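Local structure of homospermidine synthase (Legionella pneumophila subsp. pneumophila str. Philadelphia 1, 2PH5) at residues L99-N104 against L142-K147; R383-Y388 against T392-V397; V396-I401 against P432-V437. The protein binds NAD and probably catalyses the NAD-dependent synthesis of the polyamine homospermidine. All coordinates share one frame; numbering follows the deposited sequence.

Interaction 1 of 3, residues L99-N104 against L142-K147; sequences LIILCN and LRLKDK
The carboxamide of N104 approaches the backbone carbonyl of K147, ND2 standing 4.4 Å from K147 O. That oxygen lies well off the amide plane and out past ND2, so the approach is a loose one. The other end of the same group is held firmly: OD1 accepts hydrogen bonds from the backbone N atoms of Q149 and K150, so two donors fix how the amide is turned. The setting is the Rossmann-type NAD-binding domain, where helix 96-106 forms the connection of a beta-alpha-beta crossover between the neighbouring parallel strands 86-89 and 109-112. L99 and C103 face this sheet, with L87 and Y110 among their neighbours, while I101 and N104 belong to the outer surface of the helix and meet the loop that follows helix 134-142. That loop begins by turning away from helical geometry at R143, and a backbone hydrogen bond from K145 N to L142 O, 3.2 Å long, spans the bend. The turn aims L144 at the helix, where it supplies the largest share of the buried surface. Its partner I101 holds CG1 beside its backbone N (chi1 -71°) and carries CD1 on in an extended direction, which brings the longer branch to the loop. The two side chains cross at about a right angle, and a single methyl, L144 CD2, rests against both carbons of that branch, 3.7 Å from I101 CG1 and 3.9 Å from I101 CD1.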
loop_
_atom_site.group_PDB
_atom_site.type_symbol
_atom_site.label_atom_id
_atom_site.label_comp_id
_atom_site.label_asym_id
_atom_site.label_seq_id
_atom_site.Cartn_x
_atom_site.Cartn_y
_atom_site.Cartn_z
ATOM N N LEU A 99 28.133 -26.407 6.207
ATOM C CA LEU A 99 28.883 -25.644 7.207
ATOM C C LEU A 99 28.812 -26.311 8.590
ATOM O O LEU A 99 29.810 -26.381 9.315
ATOM C CB LEU A 99 28.335 -24.213 7.288
ATOM C CG LEU A 99 28.949 -23.020 6.538
ATOM C CD1 LEU A 99 29.883 -23.414 5.417
ATOM C CD2 LEU A 99 27.805 -22.175 6.040
ATOM N N ILE A 100 27.625 -26.801 8.942
ATOM C CA ILE A 100 27.402 -27.468 10.220
ATOM C C ILE A 100 28.331 -28.679 10.385
ATOM O O ILE A 100 29.074 -28.777 11.365
ATOM C CB ILE A 100 25.922 -27.890 10.341
ATOM C CG1 ILE A 100 25.075 -26.624 10.573
ATOM C CG2 ILE A 100 25.741 -28.945 11.439
ATOM C CD1 ILE A 100 23.557 -26.848 10.607
ATOM N N ILE A 101 28.295 -29.588 9.419
ATOM C CA ILE A 101 29.145 -30.772 9.438
ATOM C C ILE A 101 30.614 -30.361 9.568
ATOM O O ILE A 101 31.336 -30.867 10.427
ATOM C CB ILE A 101 28.945 -31.593 8.140
ATOM C CG1 ILE A 101 27.561 -32.242 8.164
ATOM C CG2 ILE A 101 30.041 -32.630 7.981
ATOM C CD1 ILE A 101 27.058 -32.651 6.803
ATOM N N LEU A 102 31.044 -29.433 8.720
ATOM C CA LEU A 102 32.418 -28.954 8.745
ATOM C C LEU A 102 32.818 -28.467 10.131
ATOM O O LEU A 102 33.901 -28.792 10.618
ATOM C CB LEU A 102 32.608 -27.819 7.738
ATOM C CG LEU A 102 33.990 -27.140 7.754
ATOM C CD1 LEU A 102 35.091 -28.169 7.480
ATOM C CD2 LEU A 102 34.025 -26.035 6.700
ATOM N N CYS A 103 31.950 -27.683 10.762
ATOM C CA CYS A 103 32.248 -27.169 12.087
ATOM C C CYS A 103 32.471 -28.295 13.076
ATOM O O CYS A 103 33.397 -28.243 13.894
ATOM C CB CYS A 103 31.123 -26.269 12.589
ATOM S SG CYS A 103 31.161 -24.604 11.908
ATOM N N ASN A 104 31.619 -29.313 13.005
ATOM C CA ASN A 104 31.738 -30.455 13.902
ATOM C C ASN A 104 33.107 -31.113 13.746
ATOM O O ASN A 104 33.787 -31.402 14.732
ATOM C CB ASN A 104 30.642 -31.480 13.612
ATOM C CG ASN A 104 30.726 -32.687 14.523
ATOM O OD1 ASN A 104 30.565 -32.573 15.744
ATOM N ND2 ASN A 104 30.988 -33.854 13.936
ATOM N N LEU A 142 18.015 -31.559 10.063
ATOM C CA LEU A 142 17.503 -32.058 11.328
ATOM C C LEU A 142 17.750 -33.562 11.423
ATOM O O LEU A 142 17.892 -34.109 12.517
ATOM C CB LEU A 142 16.009 -31.748 11.433
ATOM C CG LEU A 142 15.407 -31.616 12.832
ATOM C CD1 LEU A 142 16.103 -30.495 13.594
ATOM C CD2 LEU A 142 13.917 -31.345 12.711
ATOM N N ARG A 143 17.816 -34.227 10.272
ATOM C CA ARG A 143 18.060 -35.665 10.250
ATOM C C ARG A 143 19.536 -35.950 10.531
ATOM O O ARG A 143 20.094 -36.939 10.055
ATOM C CB ARG A 143 17.655 -36.261 8.894
ATOM C CG ARG A 143 18.563 -35.868 7.741
ATOM C CD ARG A 143 18.103 -36.460 6.411
ATOM N NE ARG A 143 16.795 -35.956 5.998
ATOM C CZ ARG A 143 16.264 -36.148 4.793
ATOM N NH1 ARG A 143 16.929 -36.832 3.872
ATOM N NH2 ARG A 143 15.064 -35.659 4.510
ATOM N N LEU A 144 20.164 -35.069 11.303
ATOM C CA LEU A 144 21.566 -35.221 11.665
ATOM C C LEU A 144 21.730 -34.984 13.158
ATOM O O LEU A 144 22.838 -34.764 13.645
ATOM C CB LEU A 144 22.428 -34.224 10.897
ATOM C CG LEU A 144 23.488 -34.824 9.977
ATOM C CD1 LEU A 144 22.835 -35.488 8.771
ATOM C CD2 LEU A 144 24.416 -33.723 9.534
ATOM N N LYS A 145 20.609 -35.024 13.875
ATOM C CA LYS A 145 20.587 -34.815 15.319
ATOM C C LYS A 145 21.661 -35.610 16.053
ATOM O O LYS A 145 22.503 -35.033 16.740
ATOM C CB LYS A 145 19.211 -35.181 15.882
ATOM C CG LYS A 145 18.241 -34.011 16.068
ATOM C CD LYS A 145 18.680 -33.087 17.210
ATOM C CE LYS A 145 17.530 -32.225 17.738
ATOM N NZ LYS A 145 16.946 -31.296 16.728
ATOM N N ASP A 146 21.629 -36.933 15.910
ATOM C CA ASP A 146 22.597 -37.798 16.580
ATOM C C ASP A 146 23.763 -38.194 15.669
ATOM O O ASP A 146 24.060 -39.376 15.502
ATOM C CB ASP A 146 21.883 -39.055 17.114
ATOM C CG ASP A 146 22.810 -39.980 17.907
ATOM O OD1 ASP A 146 23.509 -39.495 18.829
ATOM O OD2 ASP A 146 22.828 -41.198 17.617
ATOM N N LYS A 147 24.417 -37.200 15.075
ATOM C CA LYS A 147 25.564 -37.448 14.202
ATOM C C LYS A 147 26.735 -36.542 14.577
ATOM O O LYS A 147 27.898 -36.939 14.489
ATOM C CB LYS A 147 25.193 -37.227 12.728
ATOM C CG LYS A 147 24.615 -38.455 12.021
ATOM C CD LYS A 147 23.285 -38.894 12.607
ATOM C CE LYS A 147 22.801 -40.183 11.958
ATOM N NZ LYS A 147 21.513 -40.659 12.539
#

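Interaction 2 of 3, residues R383-Y388 against T392-V397; sequences RQIAPY and TSLQVV. With NAD (nicotinamide-adenine-dinucleotide), chain C.
S393 faces the turn after helix 379-385, its OG 4.3 Å from Y388 O; the hydroxyl is hydrogen-bonded instead to N389 OD1, and its backbone N to N390 OD1, so the short linker is fastened to the first turn of helix 391-408. L394 follows and carries the apolar part of the contact. With CG anti to the backbone N (chi1 -172°), its two methyls are shared between neighbours: CD2 lies 3.8 Å from I385 CG2, and CD1 sits at a looser 4.4 Å from A386 CB. The I385 and L394 side chains cross at about a right angle. Two consecutive helices joined by a short turn, within the saccharopine dehydrogenase C-terminal family region, form this contact. Q395, on helix 391-408, donates from NE2 to S375 OG of strand 370-378. V396 points its methyls at the cofactor. CG1 stands over one face of the nicotinamide ring, 3.5 Å from NAD C4N, the carbon that exchanges hydride in such cofactors, and 3.6 Å from the carboxamide atom NAD O7N. V397, like S393 before it, packs on A27 of the dinucleotide-binding helix 23-35.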
loop_
_atom_site.group_PDB
_atom_site.type_symbol
_atom_site.label_atom_id
_atom_site.label_comp_id
_atom_site.label_asym_id
_atom_site.label_seq_id
_atom_site.Cartn_x
_atom_site.Cartn_y
_atom_site.Cartn_z
ATOM N N ARG A 383 19.286 3.407 18.786
ATOM C CA ARG A 383 20.480 4.163 18.438
ATOM C C ARG A 383 21.333 4.509 19.646
ATOM O O ARG A 383 22.548 4.657 19.529
ATOM C CB ARG A 383 20.103 5.438 17.684
ATOM C CG ARG A 383 19.878 5.198 16.212
ATOM C CD ARG A 383 19.255 6.388 15.513
ATOM N NE ARG A 383 19.090 6.112 14.088
ATOM C CZ ARG A 383 18.280 6.783 13.275
ATOM N NH1 ARG A 383 17.543 7.785 13.742
ATOM N NH2 ARG A 383 18.209 6.447 11.992
ATOM N N GLN A 384 20.717 4.644 20.810
ATOM C CA GLN A 384 21.515 4.959 21.979
ATOM C C GLN A 384 22.130 3.667 22.515
ATOM O O GLN A 384 23.142 3.698 23.214
ATOM C CB GLN A 384 20.667 5.650 23.054
ATOM C CG GLN A 384 19.615 4.778 23.674
ATOM C CD GLN A 384 18.953 5.424 24.890
ATOM O OE1 GLN A 384 18.398 6.527 24.802
ATOM N NE2 GLN A 384 19.000 4.730 26.033
ATOM N N ILE A 385 21.530 2.536 22.149
ATOM C CA ILE A 385 21.990 1.215 22.582
ATOM C C ILE A 385 23.121 0.652 21.720
ATOM O O ILE A 385 24.024 -0.011 22.232
ATOM C CB ILE A 385 20.820 0.195 22.579
ATOM C CG1 ILE A 385 19.919 0.431 23.795
ATOM C CG2 ILE A 385 21.352 -1.230 22.585
ATOM C CD1 ILE A 385 18.614 -0.357 23.759
ATOM N N ALA A 386 23.073 0.911 20.417
ATOM C CA ALA A 386 24.100 0.401 19.518
ATOM C C ALA A 386 24.090 1.038 18.131
ATOM O O ALA A 386 23.030 1.334 17.575
ATOM C CB ALA A 386 23.957 -1.110 19.385
ATOM N N PRO A 387 25.283 1.252 17.553
ATOM C CA PRO A 387 25.397 1.849 16.223
ATOM C C PRO A 387 25.119 0.791 15.150
ATOM O O PRO A 387 24.944 -0.395 15.461
ATOM C CB PRO A 387 26.845 2.318 16.193
ATOM C CG PRO A 387 27.542 1.239 16.954
ATOM C CD PRO A 387 26.620 1.032 18.140
ATOM N N TYR A 388 25.085 1.230 13.895
ATOM C CA TYR A 388 24.852 0.335 12.762
ATOM C C TYR A 388 23.634 -0.545 13.021
ATOM O O TYR A 388 23.616 -1.724 12.672
ATOM C CB TYR A 388 26.089 -0.539 12.551
ATOM C CG TYR A 388 27.369 0.254 12.550
ATOM C CD1 TYR A 388 27.655 1.141 11.516
ATOM C CD2 TYR A 388 28.280 0.152 13.606
ATOM C CE1 TYR A 388 28.814 1.912 11.528
ATOM C CE2 TYR A 388 29.447 0.923 13.630
ATOM C CZ TYR A 388 29.704 1.800 12.584
ATOM O OH TYR A 388 30.838 2.580 12.571
ATOM N N THR A 392 14.599 -2.852 13.865
ATOM C CA THR A 392 14.515 -4.208 13.326
ATOM C C THR A 392 15.799 -5.009 13.480
ATOM O O THR A 392 15.785 -6.093 14.062
ATOM C CB THR A 392 14.134 -4.181 11.823
ATOM O OG1 THR A 392 12.943 -3.404 11.651
ATOM C CG2 THR A 392 13.898 -5.590 11.296
ATOM N N SER A 393 16.905 -4.489 12.958
ATOM C CA SER A 393 18.162 -5.218 13.049
ATOM C C SER A 393 18.545 -5.523 14.497
ATOM O O SER A 393 18.947 -6.646 14.813
ATOM C CB SER A 393 19.293 -4.439 12.369
ATOM O OG SER A 393 19.561 -3.226 13.046
ATOM N N LEU A 394 18.407 -4.531 15.376
ATOM C CA LEU A 394 18.770 -4.715 16.779
ATOM C C LEU A 394 18.033 -5.861 17.462
ATOM O O LEU A 394 18.591 -6.533 18.329
ATOM C CB LEU A 394 18.552 -3.429 17.588
ATOM C CG LEU A 394 19.109 -3.501 19.020
ATOM C CD1 LEU A 394 20.572 -3.947 18.955
ATOM C CD2 LEU A 394 19.001 -2.138 19.715
ATOM N N GLN A 395 16.786 -6.095 17.078
ATOM C CA GLN A 395 16.040 -7.172 17.704
ATOM C C GLN A 395 16.572 -8.517 17.215
ATOM O O GLN A 395 16.514 -9.519 17.932
ATOM C CB GLN A 395 14.548 -7.051 17.392
ATOM C CG GLN A 395 13.896 -5.824 17.968
ATOM C CD GLN A 395 12.470 -5.640 17.466
ATOM O OE1 GLN A 395 12.222 -5.643 16.263
ATOM N NE2 GLN A 395 11.529 -5.474 18.390
ATOM N N VAL A 396 17.117 -8.531 16.002
ATOM C CA VAL A 396 17.644 -9.764 15.436
ATOM C C VAL A 396 18.997 -10.137 16.020
ATOM O O VAL A 396 19.231 -11.298 16.362
ATOM C CB VAL A 396 17.791 -9.665 13.912
ATOM C CG1 VAL A 396 18.076 -11.036 13.332
ATOM C CG2 VAL A 396 16.535 -9.060 13.311
ATOM N N VAL A 397 19.887 -9.159 16.137
ATOM C CA VAL A 397 21.214 -9.428 16.666
ATOM C C VAL A 397 21.190 -9.610 18.182
ATOM O O VAL A 397 22.055 -10.286 18.749
ATOM C CB VAL A 397 22.227 -8.312 16.244
ATOM C CG1 VAL A 397 22.329 -8.271 14.725
ATOM C CG2 VAL A 397 21.809 -6.954 16.783
HETATM P PA NAD C . 22.396 -9.859 3.169
HETATM O O1A NAD C . 22.030 -10.292 1.775
HETATM O O2A NAD C . 22.275 -8.414 3.507
HETATM O O5B NAD C . 23.905 -10.327 3.535
HETATM C C5B NAD C . 24.335 -11.658 3.262
HETATM C C4B NAD C . 25.867 -11.645 3.103
HETATM O O4B NAD C . 26.236 -12.971 2.792
HETATM C C3B NAD C . 26.384 -10.754 1.969
HETATM O O3B NAD C . 27.356 -9.831 2.468
HETATM C C2B NAD C . 26.975 -11.717 0.979
HETATM O O2B NAD C . 28.076 -11.230 0.246
HETATM C C1B NAD C . 27.268 -12.956 1.827
HETATM N N9A NAD C . 27.215 -14.241 1.118
HETATM C C8A NAD C . 26.377 -14.507 0.021
HETATM N N7A NAD C . 26.980 -15.308 -0.880
HETATM C C5A NAD C . 28.217 -15.561 -0.394
HETATM C C6A NAD C . 29.267 -16.330 -0.895
HETATM N N6A NAD C . 29.207 -17.014 -2.039
HETATM N N1A NAD C . 30.429 -16.378 -0.138
HETATM C C2A NAD C . 30.563 -15.702 1.059
HETATM N N3A NAD C . 29.538 -14.946 1.577
HETATM C C4A NAD C . 28.395 -14.900 0.833
HETATM O O3 NAD C . 21.420 -10.669 4.115
HETATM P PN NAD C . 21.284 -10.786 5.710
HETATM O O1N NAD C . 19.850 -10.602 6.037
HETATM O O2N NAD C . 22.300 -9.866 6.333
HETATM O O5D NAD C . 21.714 -12.310 5.735
HETATM C C5D NAD C . 21.791 -13.131 6.873
HETATM C C4D NAD C . 20.503 -13.927 6.872
HETATM O O4D NAD C . 19.870 -13.772 8.114
HETATM C C3D NAD C . 19.601 -14.772 5.997
HETATM O O3D NAD C . 20.019 -16.128 5.970
HETATM C C2D NAD C . 18.250 -14.577 6.663
HETATM O O2D NAD C . 17.335 -15.599 6.389
HETATM C C1D NAD C . 18.615 -14.425 8.135
HETATM N N1N NAD C . 17.754 -13.533 8.947
HETATM C C2N NAD C . 17.094 -14.024 10.051
HETATM C C3N NAD C . 16.307 -13.126 10.804
HETATM C C7N NAD C . 15.570 -13.563 12.021
HETATM O O7N NAD C . 14.846 -12.611 12.694
HETATM N N7N NAD C . 15.609 -14.797 12.478
HETATM C C4N NAD C . 16.195 -11.747 10.433
HETATM C C5N NAD C . 16.886 -11.289 9.292
HETATM C C6N NAD C . 17.661 -12.160 8.550
#

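Interaction 3 of 3, residues V396-I401 against P432-V437; sequences VVASMI and PYLGKV. With NAD (nicotinamide-adenine-dinucleotide), chain C.
Y433 holds its ring anti to its own carbonyl carbon (chi1 -70°), and L434 does the same with CG (chi1 -53°), which sets the two side chains around the methyl of A398. The ring thereby passes obliquely by that methyl, while the CD2 branch of L434 comes to it at 4.0 Å from A398 CB. A398 CB is 3.4 Å from Y433 CB and 4.0 Å from Y433 CG, so the root of the tyrosine, rather than the far end of its ring, does the touching. So short a side chain lets the backbones come close: the CA atoms of A398 and Y433 are 5.9 Å apart. Here helix 391-408 packs against the 3-10 turn and loop that lead into strand 436-442, the outermost strand, within this chain, of the mixed sheet in the saccharopine dehydrogenase C-terminal family region. G435, at positive phi, turns the chain into that strand. Y433 also lies on L31 of helix 23-35, as do V397 and I401, and its OH makes a weak hydrogen bond to E34 OE2, while L434 packs on L162 and F166 of helix 158-176. The backbone oxygen of L434 is served from the sheet, accepting a hydrogen bond from S375 OG. No hydrogen bond joins the two segments, so the contact rests on the burial of hydrocarbon surface, with the hydroxyl of Y433 turned to E34 outside it.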
loop_
_atom_site.group_PDB
_atom_site.type_symbol
_atom_site.label_atom_id
_atom_site.label_comp_id
_atom_site.label_asym_id
_atom_site.label_seq_id
_atom_site.Cartn_x
_atom_site.Cartn_y
_atom_site.Cartn_z
ATOM N N VAL A 396 17.117 -8.531 16.002
ATOM C CA VAL A 396 17.644 -9.764 15.436
ATOM C C VAL A 396 18.997 -10.137 16.020
ATOM O O VAL A 396 19.231 -11.298 16.362
ATOM C CB VAL A 396 17.791 -9.665 13.912
ATOM C CG1 VAL A 396 18.076 -11.036 13.332
ATOM C CG2 VAL A 396 16.535 -9.060 13.311
ATOM N N VAL A 397 19.887 -9.159 16.137
ATOM C CA VAL A 397 21.214 -9.428 16.666
ATOM C C VAL A 397 21.190 -9.610 18.182
ATOM O O VAL A 397 22.055 -10.286 18.749
ATOM C CB VAL A 397 22.227 -8.312 16.244
ATOM C CG1 VAL A 397 22.329 -8.271 14.725
ATOM C CG2 VAL A 397 21.809 -6.954 16.783
ATOM N N ALA A 398 20.195 -9.024 18.843
ATOM C CA ALA A 398 20.082 -9.189 20.289
ATOM C C ALA A 398 19.889 -10.687 20.552
ATOM O O ALA A 398 20.538 -11.269 21.425
ATOM C CB ALA A 398 18.893 -8.387 20.825
ATOM N N SER A 399 19.020 -11.307 19.758
ATOM C CA SER A 399 18.734 -12.734 19.873
ATOM C C SER A 399 19.961 -13.591 19.558
ATOM O O SER A 399 20.251 -14.573 20.250
ATOM C CB SER A 399 17.597 -13.111 18.922
ATOM O OG SER A 399 16.516 -12.207 19.071
HETATM N N MSE A 400 20.678 -13.217 18.507
HETATM C CA MSE A 400 21.867 -13.952 18.110
HETATM C C MSE A 400 22.981 -13.902 19.144
HETATM O O MSE A 400 23.545 -14.938 19.500
HETATM C CB MSE A 400 22.386 -13.425 16.781
HETATM C CG MSE A 400 21.386 -13.581 15.669
HETATM SE SE MSE A 400 22.275 -13.935 14.018
HETATM C CE MSE A 400 22.442 -15.860 14.206
ATOM N N ILE A 401 23.300 -12.703 19.624
ATOM C CA ILE A 401 24.356 -12.564 20.612
ATOM C C ILE A 401 23.962 -13.388 21.842
ATOM O O ILE A 401 24.828 -13.927 22.518
ATOM C CB ILE A 401 24.597 -11.063 21.019
ATOM C CG1 ILE A 401 25.963 -10.899 21.705
ATOM C CG2 ILE A 401 23.532 -10.601 22.020
ATOM C CD1 ILE A 401 27.167 -11.211 20.823
ATOM N N PRO A 432 17.802 -6.329 27.522
ATOM C CA PRO A 432 18.394 -4.983 27.528
ATOM C C PRO A 432 18.535 -4.400 26.132
ATOM O O PRO A 432 18.923 -3.246 25.969
ATOM C CB PRO A 432 19.758 -5.210 28.177
ATOM C CG PRO A 432 19.497 -6.350 29.105
ATOM C CD PRO A 432 18.676 -7.279 28.231
ATOM N N TYR A 433 18.209 -5.205 25.129
ATOM C CA TYR A 433 18.327 -4.792 23.737
ATOM C C TYR A 433 16.977 -4.684 23.040
ATOM O O TYR A 433 16.909 -4.273 21.882
ATOM C CB TYR A 433 19.179 -5.813 22.980
ATOM C CG TYR A 433 20.648 -5.813 23.335
ATOM C CD1 TYR A 433 21.497 -4.821 22.851
ATOM C CD2 TYR A 433 21.196 -6.821 24.130
ATOM C CE1 TYR A 433 22.854 -4.830 23.141
ATOM C CE2 TYR A 433 22.559 -6.841 24.431
ATOM C CZ TYR A 433 23.384 -5.838 23.930
ATOM O OH TYR A 433 24.734 -5.837 24.207
ATOM N N LEU A 434 15.907 -5.035 23.746
ATOM C CA LEU A 434 14.574 -5.041 23.153
ATOM C C LEU A 434 13.614 -3.928 23.574
ATOM O O LEU A 434 12.415 -3.999 23.301
ATOM C CB LEU A 434 13.935 -6.412 23.414
ATOM C CG LEU A 434 14.792 -7.607 22.971
ATOM C CD1 LEU A 434 14.096 -8.922 23.309
ATOM C CD2 LEU A 434 15.036 -7.514 21.485
ATOM N N GLY A 435 14.144 -2.895 24.220
ATOM C CA GLY A 435 13.306 -1.794 24.657
ATOM C C GLY A 435 12.313 -2.271 25.699
ATOM O O GLY A 435 12.667 -3.025 26.612
ATOM N N LYS A 436 11.070 -1.830 25.576
ATOM C CA LYS A 436 10.053 -2.256 26.515
ATOM C C LYS A 436 9.504 -3.599 26.051
ATOM O O LYS A 436 9.035 -3.734 24.924
ATOM C CB LYS A 436 8.933 -1.222 26.603
ATOM C CG LYS A 436 8.334 -0.846 25.275
ATOM C CD LYS A 436 7.276 0.235 25.447
ATOM C CE LYS A 436 6.156 -0.218 26.379
ATOM N NZ LYS A 436 4.982 0.708 26.318
ATOM N N VAL A 437 9.597 -4.593 26.928
ATOM C CA VAL A 437 9.130 -5.938 26.638
ATOM C C VAL A 437 8.177 -6.400 27.739
ATOM O O VAL A 437 8.439 -6.203 28.924
ATOM C CB VAL A 437 10.345 -6.909 26.495
ATOM C CG1 VAL A 437 11.494 -6.418 27.353
ATOM C CG2 VAL A 437 9.959 -8.326 26.891
HETATM P PA NAD C . 22.396 -9.859 3.169
HETATM O O1A NAD C . 22.030 -10.292 1.775
HETATM O O2A NAD C . 22.275 -8.414 3.507
HETATM O O5B NAD C . 23.905 -10.327 3.535
HETATM C C5B NAD C . 24.335 -11.658 3.262
HETATM C C4B NAD C . 25.867 -11.645 3.103
HETATM O O4B NAD C . 26.236 -12.971 2.792
HETATM C C3B NAD C . 26.384 -10.754 1.969
HETATM O O3B NAD C . 27.356 -9.831 2.468
HETATM C C2B NAD C . 26.975 -11.717 0.979
HETATM O O2B NAD C . 28.076 -11.230 0.246
HETATM C C1B NAD C . 27.268 -12.956 1.827
HETATM N N9A NAD C . 27.215 -14.241 1.118
HETATM C C8A NAD C . 26.377 -14.507 0.021
HETATM N N7A NAD C . 26.980 -15.308 -0.880
HETATM C C5A NAD C . 28.217 -15.561 -0.394
HETATM C C6A NAD C . 29.267 -16.330 -0.895
HETATM N N6A NAD C . 29.207 -17.014 -2.039
HETATM N N1A NAD C . 30.429 -16.378 -0.138
HETATM C C2A NAD C . 30.563 -15.702 1.059
HETATM N N3A NAD C . 29.538 -14.946 1.577
HETATM C C4A NAD C . 28.395 -14.900 0.833
HETATM O O3 NAD C . 21.420 -10.669 4.115
HETATM P PN NAD C . 21.284 -10.786 5.710
HETATM O O1N NAD C . 19.850 -10.602 6.037
HETATM O O2N NAD C . 22.300 -9.866 6.333
HETATM O O5D NAD C . 21.714 -12.310 5.735
HETATM C C5D NAD C . 21.791 -13.131 6.873
HETATM C C4D NAD C . 20.503 -13.927 6.872
HETATM O O4D NAD C . 19.870 -13.772 8.114
HETATM C C3D NAD C . 19.601 -14.772 5.997
HETATM O O3D NAD C . 20.019 -16.128 5.970
HETATM C C2D NAD C . 18.250 -14.577 6.663
HETATM O O2D NAD C . 17.335 -15.599 6.389
HETATM C C1D NAD C . 18.615 -14.425 8.135
HETATM N N1N NAD C . 17.754 -13.533 8.947
HETATM C C2N NAD C . 17.094 -14.024 10.051
HETATM C C3N NAD C . 16.307 -13.126 10.804
HETATM C C7N NAD C . 15.570 -13.563 12.021
HETATM O O7N NAD C . 14.846 -12.611 12.694
HETATM N N7N NAD C . 15.609 -14.797 12.478
HETATM C C4N NAD C . 16.195 -11.747 10.433
HETATM C C5N NAD C . 16.886 -11.289 9.292
HETATM C C6N NAD C . 17.661 -12.160 8.550
#

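From the N terminus, interaction 1 comes first and closes a loop of 37 residues inside the NAD-binding region, fastening the exit of helix 134-142 to helix 96-106. It is finished before the other two begin and stays apart from them, its nearest atoms about 16 Å from interaction 2 and about 12 Å from interaction 3. Interaction 2 closes the tight turn between helices 379-385 and 391-408. Interaction 3 follows in series, beginning where interaction 2 ends and sharing V396 and V397; it closes a longer loop of 30 residues, meeting the turn that leads into strand 436-442. None encloses another. Interactions 2 and 3 touch, I385 CG2 lying 3.6 Å from Y433 CD1, joining inter-helix turn, cofactor-facing helix and the lead-in to the outer strand.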